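Local atomic coordinates of proline iminopeptidase (Streptomyces halstedii, PDB entry 3WMR), a protein that acts as an amidohydrolase on polyketide substrates and may also release N-terminal proline from peptides. Residues 216-219 with 220-224; 293-296 with 297-300. All coordinates share one frame; numbering follows the deposited sequence.

Contact 1 of 2, residues 216-219 with 220-224; sequences TFME and IYNDP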
ATOM      1  N   THR A 216      -7.500  10.015  -2.525  1.00 29.74           N
ATOM      2  CA  THR A 216      -6.519   9.214  -3.266  1.00 28.95           C
ATOM      3  C   THR A 216      -7.098   8.697  -4.595  1.00 29.08           C
ATOM      4  O   THR A 216      -6.427   8.759  -5.642  1.00 29.74           O
ATOM      5  CB  THR A 216      -5.951   8.068  -2.394  1.00 28.06           C
ATOM      6  OG1 THR A 216      -4.899   8.580  -1.564  1.00 27.89           O
ATOM      7  CG2 THR A 216      -5.364   6.956  -3.238  1.00 26.93           C
ATOM      8  N   PHE A 217      -8.317   8.163  -4.539  1.00 29.12           N
ATOM      9  CA  PHE A 217      -9.040   7.683  -5.721  1.00 30.06           C
ATOM     10  C   PHE A 217      -9.052   8.709  -6.871  1.00 30.32           C
ATOM     11  O   PHE A 217      -8.830   8.354  -8.034  1.00 28.29           O
ATOM     12  CB  PHE A 217     -10.470   7.284  -5.336  1.00 32.02           C
ATOM     13  CG  PHE A 217     -11.117   6.349  -6.312  1.00 32.98           C
ATOM     14  CD1 PHE A 217     -10.848   4.984  -6.265  1.00 33.28           C
ATOM     15  CD2 PHE A 217     -11.963   6.829  -7.308  1.00 33.58           C
ATOM     16  CE1 PHE A 217     -11.425   4.117  -7.184  1.00 32.99           C
ATOM     17  CE2 PHE A 217     -12.544   5.964  -8.225  1.00 33.51           C
ATOM     18  CZ  PHE A 217     -12.281   4.611  -8.160  1.00 33.72           C
ATOM     19  N   MET A 218      -9.279   9.986  -6.541  1.00 31.69           N
ATOM     20  CA  MET A 218      -9.300  11.057  -7.540  1.00 33.03           C
ATOM     21  C   MET A 218      -7.908  11.471  -8.012  1.00 33.74           C
ATOM     22  O   MET A 218      -7.763  11.957  -9.134  1.00 33.43           O
ATOM     23  CB  MET A 218     -10.060  12.284  -7.016  1.00 35.06           C
ATOM     24  CG  MET A 218     -11.567  12.054  -6.839  1.00 35.02           C
ATOM     25  SD  MET A 218     -12.424  11.472  -8.323  1.00 37.08           S
ATOM     26  CE  MET A 218     -11.991  12.760  -9.497  1.00 37.47           C
ATOM     27  N   GLU A 219      -6.887  11.300  -7.170  1.00 33.23           N
ATOM     28  CA  GLU A 219      -5.509  11.533  -7.614  1.00 33.38           C
ATOM     29  C   GLU A 219      -5.115  10.520  -8.685  1.00 31.56           C
ATOM     30  O   GLU A 219      -4.373  10.843  -9.625  1.00 31.32           O
ATOM     31  CB  GLU A 219      -4.529  11.474  -6.446  1.00 34.59           C
ATOM     32  CG  GLU A 219      -4.647  12.624  -5.456  1.00 36.81           C
ATOM     33  CD  GLU A 219      -3.937  13.895  -5.907  1.00 40.70           C
ATOM     34  OE1 GLU A 219      -2.956  13.831  -6.680  1.00 42.86           O
ATOM     35  OE2 GLU A 219      -4.357  14.981  -5.470  1.00 45.72           O
ATOM     36  N   ILE A 220      -5.618   9.298  -8.548  1.00 29.90           N
ATOM     37  CA  ILE A 220      -5.383   8.249  -9.542  1.00 29.45           C
ATOM     38  C   ILE A 220      -6.090   8.586 -10.865  1.00 31.27           C
ATOM     39  O   ILE A 220      -5.503   8.482 -11.957  1.00 30.76           O
ATOM     40  CB  ILE A 220      -5.824   6.876  -9.003  1.00 28.66           C
ATOM     41  CG1 ILE A 220      -4.975   6.496  -7.773  1.00 28.00           C
ATOM     42  CG2 ILE A 220      -5.671   5.810 -10.077  1.00 28.55           C
ATOM     43  CD1 ILE A 220      -5.434   5.258  -7.034  1.00 27.41           C
ATOM     44  N   TYR A 221      -7.349   9.001 -10.774  1.00 32.49           N
ATOM     45  CA  TYR A 221      -8.070   9.444 -11.966  1.00 34.84           C
ATOM     46  C   TYR A 221      -7.336  10.551 -12.710  1.00 35.91           C
ATOM     47  O   TYR A 221      -7.287  10.549 -13.932  1.00 36.24           O
ATOM     48  CB  TYR A 221      -9.466   9.948 -11.618  1.00 35.76           C
ATOM     49  CG  TYR A 221     -10.151  10.588 -12.812  1.00 37.20           C
ATOM     50  CD1 TYR A 221     -10.738   9.810 -13.806  1.00 37.41           C
ATOM     51  CD2 TYR A 221     -10.171  11.972 -12.967  1.00 38.15           C
ATOM     52  CE1 TYR A 221     -11.350  10.398 -14.910  1.00 38.10           C
ATOM     53  CE2 TYR A 221     -10.775  12.561 -14.065  1.00 38.68           C
ATOM     54  CZ  TYR A 221     -11.367  11.773 -15.033  1.00 38.59           C
ATOM     55  OH  TYR A 221     -11.976  12.367 -16.137  1.00 39.51           O
ATOM     56  N   ASN A 222      -6.793  11.513 -11.974  1.00 37.79           N
ATOM     57  CA  ASN A 222      -6.240  12.703 -12.616  1.00 40.01           C
ATOM     58  C   ASN A 222      -4.875  12.465 -13.239  1.00 38.63           C
ATOM     59  O   ASN A 222      -4.548  13.109 -14.222  1.00 38.05           O
ATOM     60  CB  ASN A 222      -6.234  13.895 -11.663  1.00 42.94           C
ATOM     61  CG  ASN A 222      -7.611  14.554 -11.549  1.00 46.81           C
ATOM     62  OD1 ASN A 222      -8.187  15.027 -12.552  1.00 50.92           O
ATOM     63  ND2 ASN A 222      -8.149  14.591 -10.330  1.00 46.28           N
ATOM     64  N   ASP A 223      -4.080  11.545 -12.682  1.00 36.58           N
ATOM     65  CA  ASP A 223      -2.909  11.033 -13.413  1.00 35.25           C
ATOM     66  C   ASP A 223      -2.767   9.524 -13.218  1.00 34.30           C
ATOM     67  O   ASP A 223      -2.127   9.068 -12.273  1.00 32.93           O
ATOM     68  CB  ASP A 223      -1.623  11.759 -13.027  1.00 34.99           C
ATOM     69  CG  ASP A 223      -0.482  11.479 -14.002  1.00 35.77           C
ATOM     70  OD1 ASP A 223      -0.590  10.524 -14.816  1.00 34.88           O
ATOM     71  OD2 ASP A 223       0.538  12.206 -13.946  1.00 36.80           O
ATOM     72  N   PRO A 224      -3.368   8.743 -14.124  1.00 33.57           N
ATOM     73  CA  PRO A 224      -3.402   7.307 -13.941  1.00 32.25           C
ATOM     74  C   PRO A 224      -2.167   6.605 -14.518  1.00 30.80           C
ATOM     75  O   PRO A 224      -2.147   5.384 -14.576  1.00 30.02           O
ATOM     76  CB  PRO A 224      -4.669   6.908 -14.700  1.00 32.84           C
ATOM     77  CG  PRO A 224      -4.743   7.884 -15.826  1.00 34.04           C
ATOM     78  CD  PRO A 224      -4.056   9.148 -15.366  1.00 34.58           C
TER
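Met218 O accepts the backbone N-H of Asn222 at 3.0 Å, and the same residue brings its side-chain amide to this oxygen, with ND2 2.9 Å away. The site is the C-terminal end of helix 211-222 in an alpha/beta hydrolase, where the i to i+4 bonding pattern persists as far as Asp223 N. The short amide of Asn222 folds back along the helix: CG stands anti to its own carbonyl carbon (chi1 -79°), which places ND2 near Met218 O.

One face of this helix end looks into the protein. There Ile220 lays CG1 against Thr216 O at 3.4 Å, the oxygen that also receives Ile220 N, and its CD1 comes to 4.2 Å from Thr216 CG2. Thr216 divides its two branches by chemistry: OG1 lies anti to the carbonyl carbon (chi1 -82°) and bonds to Thr59 and to Tyr62 N, which leaves the methyl anti to the backbone N and facing the isoleucine. With an alanine at Ile220, CG1 and CD1 are lost, and the methyl of Thr216 would probably be left without its apolar neighbour on this helix.

The outer face is lighter. Met218 and Tyr221 run side by side in the same direction, and the methionine, bent at its second and third torsions, sets CE 4.0 Å from Tyr221 CD2. The flexible thioether can fold its methyl beside the ring, while the tyrosine hydroxyl suits an exposed position.

Asp223 then leaves the helical path, its carboxylate bonding to Thr225 through OD1 and to His89 through OD2, while its N still reaches back to Glu219 O at 3.2 Å.

Contact 2 of 2, residues 293-296 with 297-300; sequences HVPH and LEEP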
ATOM      1  N   HIS A 293      -9.885  -3.866   3.054  1.00 25.55           N
ATOM      2  CA  HIS A 293      -8.574  -3.431   2.581  1.00 24.60           C
ATOM      3  C   HIS A 293      -8.049  -2.188   3.284  1.00 24.50           C
ATOM      4  O   HIS A 293      -6.850  -1.886   3.199  1.00 23.27           O
ATOM      5  CB  HIS A 293      -8.642  -3.183   1.066  1.00 24.15           C
ATOM      6  CG  HIS A 293      -7.319  -3.222   0.384  1.00 23.98           C
ATOM      7  ND1 HIS A 293      -6.551  -4.365   0.315  1.00 24.43           N
ATOM      8  CD2 HIS A 293      -6.643  -2.272  -0.299  1.00 23.89           C
ATOM      9  CE1 HIS A 293      -5.450  -4.113  -0.365  1.00 23.29           C
ATOM     10  NE2 HIS A 293      -5.479  -2.849  -0.742  1.00 23.97           N
ATOM     11  N   VAL A 294      -8.924  -1.465   3.987  1.00 25.42           N
ATOM     12  CA  VAL A 294      -8.510  -0.240   4.659  1.00 25.02           C
ATOM     13  C   VAL A 294      -8.922  -0.204   6.133  1.00 25.77           C
ATOM     14  O   VAL A 294      -9.686   0.680   6.535  1.00 25.73           O
ATOM     15  CB  VAL A 294      -9.017   1.017   3.916  1.00 25.85           C
ATOM     16  CG1 VAL A 294      -8.280   1.181   2.597  1.00 25.29           C
ATOM     17  CG2 VAL A 294     -10.525   0.973   3.684  1.00 26.32           C
ATOM     18  N   PRO A 295      -8.391  -1.141   6.948  1.00 24.91           N
ATOM     19  CA  PRO A 295      -8.733  -1.249   8.376  1.00 25.22           C
ATOM     20  C   PRO A 295      -8.456   0.009   9.221  1.00 26.30           C
ATOM     21  O   PRO A 295      -9.131   0.247  10.241  1.00 27.97           O
ATOM     22  CB  PRO A 295      -7.892  -2.433   8.860  1.00 25.14           C
ATOM     23  CG  PRO A 295      -6.802  -2.605   7.852  1.00 24.15           C
ATOM     24  CD  PRO A 295      -7.365  -2.129   6.546  1.00 24.44           C
ATOM     25  N   HIS A 296      -7.485   0.808   8.801  1.00 25.46           N
ATOM     26  CA  HIS A 296      -7.206   2.065   9.448  1.00 25.97           C
ATOM     27  C   HIS A 296      -8.381   3.067   9.346  1.00 27.41           C
ATOM     28  O   HIS A 296      -8.376   4.050  10.051  1.00 27.30           O
ATOM     29  CB  HIS A 296      -5.930   2.692   8.888  1.00 25.17           C
ATOM     30  CG  HIS A 296      -5.997   3.017   7.435  1.00 25.09           C
ATOM     31  ND1 HIS A 296      -5.867   2.057   6.446  1.00 24.70           N
ATOM     32  CD2 HIS A 296      -6.150   4.198   6.797  1.00 24.65           C
ATOM     33  CE1 HIS A 296      -5.961   2.634   5.263  1.00 24.20           C
ATOM     34  NE2 HIS A 296      -6.121   3.935   5.447  1.00 25.27           N
ATOM     35  N   LEU A 297      -9.318   2.817   8.426  1.00 28.61           N
ATOM     36  CA  LEU A 297     -10.523   3.622   8.234  1.00 30.78           C
ATOM     37  C   LEU A 297     -11.745   2.877   8.741  1.00 31.68           C
ATOM     38  O   LEU A 297     -12.622   3.455   9.381  1.00 34.39           O
ATOM     39  CB  LEU A 297     -10.701   3.955   6.745  1.00 30.39           C
ATOM     40  CG  LEU A 297      -9.765   5.042   6.212  1.00 30.29           C
ATOM     41  CD1 LEU A 297      -9.860   5.146   4.703  1.00 30.44           C
ATOM     42  CD2 LEU A 297     -10.087   6.387   6.856  1.00 32.23           C
ATOM     43  N   GLU A 298     -11.786   1.585   8.445  1.00 31.25           N
ATOM     44  CA  GLU A 298     -12.910   0.735   8.768  1.00 31.19           C
ATOM     45  C   GLU A 298     -13.002   0.419  10.244  1.00 32.65           C
ATOM     46  O   GLU A 298     -14.105   0.391  10.798  1.00 31.69           O
ATOM     47  CB  GLU A 298     -12.846  -0.556   7.942  1.00 30.21           C
ATOM     48  CG  GLU A 298     -13.044  -0.286   6.459  1.00 29.78           C
ATOM     49  CD  GLU A 298     -12.541  -1.407   5.573  1.00 28.28           C
ATOM     50  OE1 GLU A 298     -11.502  -2.007   5.912  1.00 26.83           O
ATOM     51  OE2 GLU A 298     -13.211  -1.699   4.564  1.00 28.60           O
ATOM     52  N   GLU A 299     -11.859   0.174  10.881  1.00 32.48           N
ATOM     53  CA  GLU A 299     -11.814  -0.034  12.332  1.00 34.38           C
ATOM     54  C   GLU A 299     -10.744   0.873  12.917  1.00 33.73           C
ATOM     55  O   GLU A 299      -9.685   0.399  13.331  1.00 32.91           O
ATOM     56  CB  GLU A 299     -11.514  -1.497  12.657  1.00 34.32           C
ATOM     57  CG  GLU A 299     -12.595  -2.446  12.194  1.00 34.68           C
ATOM     58  CD  GLU A 299     -12.367  -3.853  12.685  1.00 34.96           C
ATOM     59  OE1 GLU A 299     -12.552  -4.060  13.890  1.00 36.33           O
ATOM     60  OE2 GLU A 299     -12.029  -4.752  11.876  1.00 34.24           O
ATOM     61  N   PRO A 300     -11.015   2.190  12.933  1.00 34.13           N
ATOM     62  CA  PRO A 300      -9.972   3.168  13.239  1.00 33.54           C
ATOM     63  C   PRO A 300      -9.261   2.903  14.559  1.00 34.64           C
ATOM     64  O   PRO A 300      -8.027   2.979  14.635  1.00 33.37           O
ATOM     65  CB  PRO A 300     -10.725   4.502  13.296  1.00 34.67           C
ATOM     66  CG  PRO A 300     -12.044   4.269  12.663  1.00 35.11           C
ATOM     67  CD  PRO A 300     -12.344   2.807  12.777  1.00 34.55           C
TER
HETATM   68  O   HOH W   1      -6.951   4.288  12.525  1.00 28.12           O
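Val294 O holds two backbone donors at once, Leu297 N at 2.9 Å and Glu298 N at 3.0 Å, and this is a tightly packed part of the turn. The N-H of Glu298 lies in the carbonyl plane, whereas that of Leu297 comes from above it. The glutamate chain, extended beyond CG, passes across Val294 at about a right angle, so that CD rests 3.6 Å from the valine CG2. Its OE1 makes a weak bond to Val294 N at 3.3 Å, and OE2 is held by Ser292 OG and Arg205 N; so many donors would probably stabilise a negative carboxylate.

The turn is the short helix 295-298, with Val294 as N-cap, that follows the histidine loop of the alpha/beta hydrolase fold. His293, the predicted active-site histidine, leads into it and bonds through ND1 to Asp266, as in a catalytic triad with Ser126. Proline fits at Pro295, the first helical position, where no N-H is needed, and its carbonyl accepts Glu299 N at 2.8 Å.

His296 is buried as well. Its first torsion (chi1 62°) puts CG between the backbone N and the carbonyl carbon, and the imidazole runs alongside Leu297, NE2 4.0 Å from CD1, while NE2 bonds to Tyr62 O.

Toward Pro300, which is exposed, the packing gives way to water. Pro300 touches the turn lightly, through CB near His296 O, and one water molecule donates to His296 O at 2.9 Å and to Pro300 O at 2.7 Å.

From the N terminus, the chain first meets contact 1, where residues 216-224 form the C-terminal end of helix 211-222 and lead into helix 225-230, within the region inserted between strands 143-149 and 258-263. Contact 2 comes later, after strand 283-288, where residues 293-300 close the single short turn of helix 295-298 and open helix 300-312. The two stand in series, neither nested nor crossed. The centres of contact 1 and contact 2 lie about 21 Å apart, and the nearest atoms of contact 1 and contact 2 about 8 Å, without touching. Tyr62 joins them indirectly: its N bonds to Thr216 of contact 1, its O to His296 of contact 2.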